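Local coordinates for protein phospho-2-dehydro-3-deoxyheptonate aldolase (Francisella tularensis, PDB 3TQK) that probably catalyses the condensation of phosphoenolpyruvate with D-erythrose 4-phosphate to give DAHP, the first step toward chorismate and the aromatic amino acids, at residues K38-I43 / L85-V90; H227-G232 / K259-C264; L302-Q307 / C324-E329. All coordinates share one frame; numbering follows the deposited sequence.

In the fold
Following the chain, contact 1 opens on helix 27-45, before the first barrel strand, and lays it against strand 84-89, closing a loop that runs through strand 51-56 and helix 63-80. Contact 2 then pairs strands 226-230 and 260-263 of the same eight-stranded parallel barrel, with helix 241-253 in the connection between them. Contact 3 comes last and closes a short excursion after strand 293-299, at the start of the final helix 327-344. The three loops follow in series, with no nesting or crossing. Contact 1 sits where the strands begin, contact 2 runs along the barrel wall toward the manganese end, and contact 3 lies beyond that end, with its centre about 22 Å from the other two centres.

Contact 1 (K38-I43 / L85-V90); sequences KEIANI and LIIMRV
Glu39 OE1 is the best-held polar atom here, gripped by one salt bridge, to Arg50 NH2 just ahead of strand 51-56. Across the contact the same oxygen meets carbon: Leu85 CD1 comes within 3.3 Å of Glu39 OE1. The glutamate reaches that far because CG stands anti to its carbonyl carbon (chi1 -67°) and the chain runs extended beyond it.

No hydrogen bond links helix 38-43 to strand 85-89, so the rest is apolar, and Leu85 carries it. With CG anti to the backbone N (chi1 180°), Leu85 turns both methyls toward the helix, CD1 to the Glu39 carboxylate and CD2 to Ile40 and Ile43. Its CD2 lies 3.7 Å from Ile40 N and 4.0 Å from Ile40 CB, the two side chains crossing at about a right angle. Ile43 comes in obliquely from one turn further along, its tip CD1 reaching 3.8 Å from Leu85 CB. Ile40 also extends toward Ile87, and the two CD1 tips touch at 4.2 Å.

Ile40 and Ile43 both touch Phe294 at the start of strand 293-299, while Ile86 and Met88 turn to the other side of the sheet, against helix 63-80. The helix crosses the strand steeply, at -118°. This is the arrangement of a (beta/alpha)8 barrel whose N-terminal end is covered by a helix that precedes the first strand.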
loop_
_atom_site.group_PDB
_atom_site.type_symbol
_atom_site.label_atom_id
_atom_site.label_comp_id
_atom_site.label_asym_id
_atom_site.label_seq_id
_atom_site.Cartn_x
_atom_site.Cartn_y
_atom_site.Cartn_z
ATOM N N LYS A 38 3.958 18.535 20.399
ATOM C CA LYS A 38 4.409 18.121 21.725
ATOM C C LYS A 38 3.203 17.657 22.546
ATOM O O LYS A 38 3.238 16.614 23.190
ATOM C CB LYS A 38 5.135 19.251 22.459
ATOM C CG LYS A 38 6.508 19.614 21.903
ATOM C CD LYS A 38 7.143 20.698 22.789
ATOM C CE LYS A 38 8.130 21.601 22.036
ATOM N NZ LYS A 38 8.247 22.947 22.717
ATOM N N GLU A 39 2.132 18.433 22.488
ATOM C CA GLU A 39 0.906 18.090 23.189
ATOM C C GLU A 39 0.299 16.740 22.783
ATOM O O GLU A 39 -0.085 15.967 23.658
ATOM C CB GLU A 39 -0.113 19.219 23.046
ATOM C CG GLU A 39 0.328 20.510 23.782
ATOM C CD GLU A 39 -0.756 21.593 23.826
ATOM O OE1 GLU A 39 -1.867 21.361 23.292
ATOM O OE2 GLU A 39 -0.489 22.676 24.418
ATOM N N ILE A 40 0.206 16.435 21.489
ATOM C CA ILE A 40 -0.385 15.143 21.082
ATOM C C ILE A 40 0.563 13.980 21.403
ATOM O O ILE A 40 0.097 12.897 21.767
ATOM C CB ILE A 40 -0.812 15.097 19.585
ATOM C CG1 ILE A 40 -1.666 13.860 19.293
ATOM C CG2 ILE A 40 0.401 15.122 18.648
ATOM C CD1 ILE A 40 -2.911 13.716 20.133
ATOM N N ALA A 41 1.873 14.193 21.277
ATOM C CA ALA A 41 2.844 13.152 21.634
ATOM C C ALA A 41 2.679 12.723 23.107
ATOM O O ALA A 41 2.661 11.533 23.408
ATOM C CB ALA A 41 4.295 13.615 21.359
ATOM N N ASN A 42 2.524 13.692 24.002
ATOM C CA ASN A 42 2.341 13.422 25.425
ATOM C C ASN A 42 1.025 12.722 25.729
ATOM O O ASN A 42 0.968 11.846 26.588
ATOM C CB ASN A 42 2.437 14.712 26.224
ATOM C CG ASN A 42 3.873 15.163 26.421
ATOM O OD1 ASN A 42 4.736 14.371 26.804
ATOM N ND2 ASN A 42 4.127 16.445 26.200
ATOM N N ILE A 43 -0.031 13.104 25.028
ATOM C CA ILE A 43 -1.295 12.391 25.160
ATOM C C ILE A 43 -1.149 10.935 24.667
ATOM O O ILE A 43 -1.570 10.018 25.354
ATOM C CB ILE A 43 -2.433 13.123 24.454
ATOM C CG1 ILE A 43 -2.714 14.451 25.173
ATOM C CG2 ILE A 43 -3.679 12.271 24.449
ATOM C CD1 ILE A 43 -3.539 15.455 24.353
ATOM N N LEU A 85 -7.733 17.969 23.518
ATOM C CA LEU A 85 -6.925 18.583 22.465
ATOM C C LEU A 85 -7.668 18.401 21.144
ATOM O O LEU A 85 -7.839 17.270 20.681
ATOM C CB LEU A 85 -5.535 17.957 22.383
ATOM C CG LEU A 85 -4.602 18.530 21.304
ATOM C CD1 LEU A 85 -4.312 20.022 21.534
ATOM C CD2 LEU A 85 -3.295 17.741 21.225
ATOM N N ILE A 86 -8.131 19.511 20.565
ATOM C CA ILE A 86 -8.881 19.494 19.317
ATOM C C ILE A 86 -7.917 19.660 18.166
ATOM O O ILE A 86 -7.106 20.595 18.152
ATOM C CB ILE A 86 -9.953 20.605 19.255
ATOM C CG1 ILE A 86 -11.083 20.301 20.243
ATOM C CG2 ILE A 86 -10.534 20.704 17.855
ATOM C CD1 ILE A 86 -11.981 21.458 20.530
ATOM N N ILE A 87 -7.990 18.718 17.228
ATOM C CA ILE A 87 -7.186 18.742 16.016
ATOM C C ILE A 87 -8.140 18.658 14.845
ATOM O O ILE A 87 -8.967 17.756 14.786
ATOM C CB ILE A 87 -6.226 17.547 15.936
ATOM C CG1 ILE A 87 -5.273 17.549 17.138
ATOM C CG2 ILE A 87 -5.438 17.600 14.610
ATOM C CD1 ILE A 87 -4.343 16.369 17.166
HETATM N N MSE A 88 -8.052 19.604 13.924
HETATM C CA MSE A 88 -8.986 19.591 12.815
HETATM C C MSE A 88 -8.589 18.642 11.707
HETATM O O MSE A 88 -7.460 18.659 11.228
HETATM C CB MSE A 88 -9.171 20.938 12.169
HETATM C CG MSE A 88 -10.115 20.766 10.973
HETATM SE SE MSE A 88 -10.888 22.357 10.528
HETATM C CE MSE A 88 -11.661 21.980 8.753
ATOM N N ARG A 89 -9.578 17.877 11.272
ATOM C CA ARG A 89 -9.427 16.884 10.230
ATOM C C ARG A 89 -9.456 17.581 8.873
ATOM O O ARG A 89 -10.461 18.203 8.497
ATOM C CB ARG A 89 -10.576 15.886 10.374
ATOM C CG ARG A 89 -10.560 14.706 9.461
ATOM C CD ARG A 89 -11.926 14.011 9.485
ATOM N NE ARG A 89 -12.025 13.174 8.302
ATOM C CZ ARG A 89 -11.601 11.920 8.223
ATOM N NH1 ARG A 89 -11.099 11.305 9.282
ATOM N NH2 ARG A 89 -11.702 11.264 7.069
ATOM N N VAL A 90 -8.346 17.501 8.150
ATOM C CA VAL A 90 -8.237 18.132 6.841
ATOM C C VAL A 90 -7.775 17.079 5.836
ATOM O O VAL A 90 -6.585 17.000 5.506
ATOM C CB VAL A 90 -7.255 19.336 6.871
ATOM C CG1 VAL A 90 -7.461 20.217 5.656
ATOM C CG2 VAL A 90 -7.427 20.156 8.149
#

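Contact 2 (H227-G232 / K259-C264); sequences HVILRG and KVMIDC
Strands 226-230 and 260-263 are the sixth and seventh of the (beta/alpha)8 barrel, neighbours joined by a right-handed beta-alpha-beta crossover through helix 241-253. Three nearly straight backbone bonds hold them parallel: Met261 N to Val228 O at 3.2 Å, Leu230 N to Met261 O at 2.8 Å, and Asp263 N to Leu230 O, also 2.8 Å. Toward His227 and Lys259 the strands splay, and a water bridges the wider gap, donating to Lys259 O and accepting from Val228 N.

Inside the barrel, Met261, a selenomethionine, extends from the backbone and bends at its last torsion (chi3 -66°). Its SE lies 4.0 Å from Ile229 CG1, the two chains side by side and pointing the same way. That selenium also sits at the edge of the His227 ring, while Met261 CB is 3.6 Å from His227 CE1. On the outer face Leu230 CD1 packs obliquely against Val260 CG1 at 3.6 Å, and Val260 and Ile262 go on to meet helix 241-253.

His227 folds back over its own backbone (chi1 67°), so ND1 donates a hydrogen bond to Val228 O from above the carbonyl plane; that oxygen thus accepts two N-H groups. With Trp156 NE1 bonded to NE2, the ring is consistent with a neutral imidazole protonated at ND1. Further along, Asp263 CB lies 3.7 Å from Arg231 CB. The aspartate's OD2 takes a salt bridge from Lys183 and a hydrogen bond from ND1 of His266, a manganese ligand. The lysine should favour an ionised aspartate, which as a second-shell group would orient and polarise that histidine.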
loop_
_atom_site.group_PDB
_atom_site.type_symbol
_atom_site.label_atom_id
_atom_site.label_comp_id
_atom_site.label_asym_id
_atom_site.label_seq_id
_atom_site.Cartn_x
_atom_site.Cartn_y
_atom_site.Cartn_z
ATOM N N HIS A 227 0.757 4.992 16.854
ATOM C CA HIS A 227 -0.254 4.286 17.628
ATOM C C HIS A 227 -1.329 3.713 16.709
ATOM O O HIS A 227 -1.431 4.085 15.539
ATOM C CB HIS A 227 -0.901 5.256 18.591
ATOM C CG HIS A 227 -1.693 6.312 17.901
ATOM N ND1 HIS A 227 -3.003 6.122 17.516
ATOM C CD2 HIS A 227 -1.344 7.544 17.470
ATOM C CE1 HIS A 227 -3.431 7.202 16.893
ATOM N NE2 HIS A 227 -2.444 8.081 16.850
ATOM N N VAL A 228 -2.151 2.837 17.266
ATOM C CA VAL A 228 -3.250 2.219 16.543
ATOM C C VAL A 228 -4.486 3.112 16.574
ATOM O O VAL A 228 -4.742 3.818 17.567
ATOM C CB VAL A 228 -3.604 0.846 17.162
ATOM C CG1 VAL A 228 -4.825 0.235 16.497
ATOM C CG2 VAL A 228 -2.417 -0.081 17.048
ATOM N N ILE A 229 -5.222 3.096 15.464
ATOM C CA ILE A 229 -6.568 3.644 15.388
ATOM C C ILE A 229 -7.505 2.478 15.165
ATOM O O ILE A 229 -7.325 1.731 14.209
ATOM C CB ILE A 229 -6.740 4.605 14.196
ATOM C CG1 ILE A 229 -5.727 5.749 14.266
ATOM C CG2 ILE A 229 -8.192 5.142 14.143
ATOM C CD1 ILE A 229 -5.528 6.467 12.952
ATOM N N LEU A 230 -8.505 2.326 16.027
ATOM C CA LEU A 230 -9.520 1.277 15.868
ATOM C C LEU A 230 -10.716 1.866 15.112
ATOM O O LEU A 230 -11.270 2.872 15.524
ATOM C CB LEU A 230 -9.956 0.725 17.224
ATOM C CG LEU A 230 -8.883 0.034 18.081
ATOM C CD1 LEU A 230 -9.415 -0.258 19.483
ATOM C CD2 LEU A 230 -8.370 -1.243 17.414
ATOM N N ARG A 231 -11.113 1.223 14.018
ATOM C CA ARG A 231 -12.102 1.786 13.090
ATOM C C ARG A 231 -13.043 0.749 12.486
ATOM O O ARG A 231 -13.632 0.989 11.437
ATOM C CB ARG A 231 -11.392 2.557 11.957
ATOM C CG ARG A 231 -10.251 1.811 11.283
ATOM C CD ARG A 231 -10.695 0.723 10.302
ATOM N NE ARG A 231 -11.327 1.278 9.104
ATOM C CZ ARG A 231 -12.060 0.586 8.237
ATOM N NH1 ARG A 231 -12.292 -0.708 8.409
ATOM N NH2 ARG A 231 -12.571 1.203 7.180
ATOM N N GLY A 232 -13.185 -0.391 13.141
ATOM C CA GLY A 232 -14.072 -1.442 12.656
ATOM C C GLY A 232 -13.557 -2.168 11.429
ATOM O O GLY A 232 -12.361 -2.140 11.130
ATOM N N LYS A 259 -0.857 4.688 23.453
ATOM C CA LYS A 259 -2.253 4.340 23.745
ATOM C C LYS A 259 -3.104 4.217 22.472
ATOM O O LYS A 259 -2.587 4.315 21.360
ATOM C CB LYS A 259 -2.875 5.356 24.713
ATOM C CG LYS A 259 -2.060 5.653 25.956
ATOM C CD LYS A 259 -1.890 4.479 26.876
ATOM C CE LYS A 259 -1.421 4.984 28.240
ATOM N NZ LYS A 259 -1.448 3.926 29.257
ATOM N N VAL A 260 -4.409 4.012 22.660
ATOM C CA VAL A 260 -5.339 3.684 21.581
ATOM C C VAL A 260 -6.227 4.869 21.229
ATOM O O VAL A 260 -6.742 5.550 22.115
ATOM C CB VAL A 260 -6.254 2.509 22.009
ATOM C CG1 VAL A 260 -7.349 2.267 20.996
ATOM C CG2 VAL A 260 -5.431 1.238 22.226
HETATM N N MSE A 261 -6.397 5.102 19.934
HETATM C CA MSE A 261 -7.392 6.029 19.411
HETATM C C MSE A 261 -8.546 5.234 18.788
HETATM O O MSE A 261 -8.314 4.197 18.153
HETATM C CB MSE A 261 -6.766 6.944 18.352
HETATM C CG MSE A 261 -7.785 7.791 17.570
HETATM SE SE MSE A 261 -6.944 9.010 16.309
HETATM C CE MSE A 261 -6.021 10.221 17.558
ATOM N N ILE A 262 -9.778 5.727 18.941
ATOM C CA ILE A 262 -10.940 5.066 18.349
ATOM C C ILE A 262 -11.697 5.980 17.373
ATOM O O ILE A 262 -12.098 7.082 17.713
ATOM C CB ILE A 262 -11.903 4.534 19.433
ATOM C CG1 ILE A 262 -11.129 3.715 20.472
ATOM C CG2 ILE A 262 -13.006 3.678 18.795
ATOM C CD1 ILE A 262 -11.970 3.120 21.565
ATOM N N ASP A 263 -11.889 5.501 16.154
ATOM C CA ASP A 263 -12.694 6.203 15.156
ATOM C C ASP A 263 -14.153 5.956 15.491
ATOM O O ASP A 263 -14.571 4.809 15.532
ATOM C CB ASP A 263 -12.371 5.658 13.762
ATOM C CG ASP A 263 -12.923 6.532 12.627
ATOM O OD1 ASP A 263 -13.842 7.346 12.869
ATOM O OD2 ASP A 263 -12.431 6.392 11.478
ATOM N N CYS A 264 -14.927 7.009 15.759
ATOM C CA CYS A 264 -16.363 6.835 15.984
ATOM C C CYS A 264 -17.138 6.569 14.686
ATOM O O CYS A 264 -18.301 6.155 14.736
ATOM C CB CYS A 264 -16.976 8.067 16.655
ATOM S SG CYS A 264 -16.227 8.497 18.214
HETATM O O HOH W 1 -1.100 2.464 20.133
#

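Contact 3 (L302-Q307 / C324-E329); sequences LVAGNQ and CVDFEE
The Asp326 carboxylate is the flat group that meets segment 302-307. Its OD1 is met nearly along the C-O axis by Glu329 N at 3.0 Å, a capping bond. The other oxygen, OD2, accepts from a water that in turn accepts from Ala304 N, and it lies 3.9 Å from Ala304 CB. Asp326 CG takes the crowded position between backbone N and carbonyl carbon (chi1 60°), which folds the carboxylate back to the helix start; CB is left 3.7 Å from Leu302 O. The Phe327 ring leads away to Lys72 and Gln76 of helix 63-80.

Beyond that, the grip is backbone. Gly305 and Cys324 form a single antiparallel hydrogen-bonded pair: Gly305 N gives to Cys324 O at 2.8 Å, in the carbonyl plane, and Cys324 N returns to Gly305 O at 3.2 Å from above the plane. Ala304 CA adds a CA-H...O contact to Cys324 O. The chain turns its corner at Ala304 and Gly305, where the positive phi of 84° suits glycine.

The Cys324 side chain lies beside the metal site, about 7 Å from the manganese, without being a ligand. Cys58 and Glu299, about 4 Å from it, bind the metal with His266 and Asp322. The whole is an N-capped helix start, that of the barrel's last helix, beside the catalytic, C-terminal end of a (beta/alpha)8 fold.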
loop_
_atom_site.group_PDB
_atom_site.type_symbol
_atom_site.label_atom_id
_atom_site.label_comp_id
_atom_site.label_asym_id
_atom_site.label_seq_id
_atom_site.Cartn_x
_atom_site.Cartn_y
_atom_site.Cartn_z
ATOM N N LEU A 302 -20.673 21.284 8.562
ATOM C CA LEU A 302 -21.622 22.360 8.837
ATOM C C LEU A 302 -23.063 21.869 8.742
ATOM O O LEU A 302 -23.872 22.133 9.634
ATOM C CB LEU A 302 -21.400 23.524 7.867
ATOM C CG LEU A 302 -20.044 24.224 7.988
ATOM C CD1 LEU A 302 -19.780 25.137 6.788
ATOM C CD2 LEU A 302 -19.969 25.005 9.300
ATOM N N VAL A 303 -23.376 21.165 7.655
ATOM C CA VAL A 303 -24.697 20.545 7.462
ATOM C C VAL A 303 -24.543 19.029 7.582
ATOM O O VAL A 303 -23.533 18.467 7.146
ATOM C CB VAL A 303 -25.304 20.925 6.088
ATOM C CG1 VAL A 303 -26.666 20.242 5.868
ATOM C CG2 VAL A 303 -25.425 22.439 5.961
ATOM N N ALA A 304 -25.533 18.376 8.188
ATOM C CA ALA A 304 -25.471 16.932 8.443
ATOM C C ALA A 304 -25.637 16.093 7.165
ATOM O O ALA A 304 -26.191 16.559 6.163
ATOM C CB ALA A 304 -26.524 16.526 9.490
ATOM N N GLY A 305 -25.132 14.859 7.222
ATOM C CA GLY A 305 -25.325 13.865 6.167
ATOM C C GLY A 305 -24.341 13.974 5.023
ATOM O O GLY A 305 -23.194 14.362 5.219
ATOM N N ASN A 306 -24.798 13.613 3.826
ATOM C CA ASN A 306 -24.005 13.769 2.608
ATOM C C ASN A 306 -24.845 13.996 1.348
ATOM O O ASN A 306 -26.082 13.946 1.388
ATOM C CB ASN A 306 -23.069 12.562 2.414
ATOM C CG ASN A 306 -23.803 11.300 1.966
ATOM O OD1 ASN A 306 -24.985 11.331 1.627
ATOM N ND2 ASN A 306 -23.091 10.181 1.965
ATOM N N GLN A 307 -24.148 14.242 0.238
ATOM C CA GLN A 307 -24.762 14.396 -1.085
ATOM C C GLN A 307 -23.886 13.778 -2.184
ATOM O O GLN A 307 -22.712 13.457 -1.966
ATOM C CB GLN A 307 -24.989 15.881 -1.396
ATOM C CG GLN A 307 -23.687 16.698 -1.539
ATOM C CD GLN A 307 -23.919 18.194 -1.510
ATOM O OE1 GLN A 307 -24.974 18.677 -1.926
ATOM N NE2 GLN A 307 -22.932 18.938 -1.015
ATOM N N CYS A 324 -21.528 12.990 7.608
ATOM C CA CYS A 324 -20.968 13.652 8.779
ATOM C C CYS A 324 -22.089 14.152 9.684
ATOM O O CYS A 324 -23.190 14.464 9.210
ATOM C CB CYS A 324 -20.122 14.847 8.342
ATOM S SG CYS A 324 -18.695 14.443 7.290
ATOM N N VAL A 325 -21.807 14.239 10.983
ATOM C CA VAL A 325 -22.705 14.933 11.913
ATOM C C VAL A 325 -22.571 16.450 11.725
ATOM O O VAL A 325 -21.544 16.932 11.254
ATOM C CB VAL A 325 -22.449 14.541 13.392
ATOM C CG1 VAL A 325 -22.608 13.043 13.575
ATOM C CG2 VAL A 325 -21.062 14.994 13.865
ATOM N N ASP A 326 -23.618 17.201 12.058
ATOM C CA ASP A 326 -23.525 18.667 12.004
ATOM C C ASP A 326 -22.732 19.201 13.217
ATOM O O ASP A 326 -22.360 18.433 14.108
ATOM C CB ASP A 326 -24.908 19.340 11.824
ATOM C CG ASP A 326 -25.891 19.040 12.954
ATOM O OD1 ASP A 326 -25.500 19.104 14.139
ATOM O OD2 ASP A 326 -27.075 18.775 12.645
ATOM N N PHE A 327 -22.450 20.502 13.223
ATOM C CA PHE A 327 -21.622 21.114 14.269
ATOM C C PHE A 327 -22.302 21.126 15.639
ATOM O O PHE A 327 -21.659 20.899 16.662
ATOM C CB PHE A 327 -21.227 22.541 13.893
ATOM C CG PHE A 327 -20.100 23.084 14.725
ATOM C CD1 PHE A 327 -18.790 22.728 14.447
ATOM C CD2 PHE A 327 -20.350 23.929 15.795
ATOM C CE1 PHE A 327 -17.746 23.216 15.210
ATOM C CE2 PHE A 327 -19.308 24.421 16.566
ATOM C CZ PHE A 327 -18.009 24.061 16.272
ATOM N N GLU A 328 -23.600 21.407 15.647
ATOM C CA GLU A 328 -24.391 21.378 16.870
ATOM C C GLU A 328 -24.168 20.053 17.588
ATOM O O GLU A 328 -23.860 20.042 18.777
ATOM C CB GLU A 328 -25.869 21.580 16.533
ATOM C CG GLU A 328 -26.835 21.587 17.712
ATOM C CD GLU A 328 -28.260 21.883 17.268
ATOM O OE1 GLU A 328 -28.491 21.944 16.039
ATOM O OE2 GLU A 328 -29.146 22.055 18.133
ATOM N N GLU A 329 -24.283 18.947 16.852
ATOM C CA GLU A 329 -24.100 17.620 17.431
ATOM C C GLU A 329 -22.643 17.411 17.860
ATOM O O GLU A 329 -22.378 16.759 18.870
ATOM C CB GLU A 329 -24.548 16.517 16.456
ATOM C CG GLU A 329 -24.810 15.162 17.151
ATOM C CD GLU A 329 -25.399 14.072 16.240
ATOM O OE1 GLU A 329 -25.968 14.390 15.170
ATOM O OE2 GLU A 329 -25.307 12.882 16.619
HETATM O O HOH W 2 -27.426 20.118 9.799
#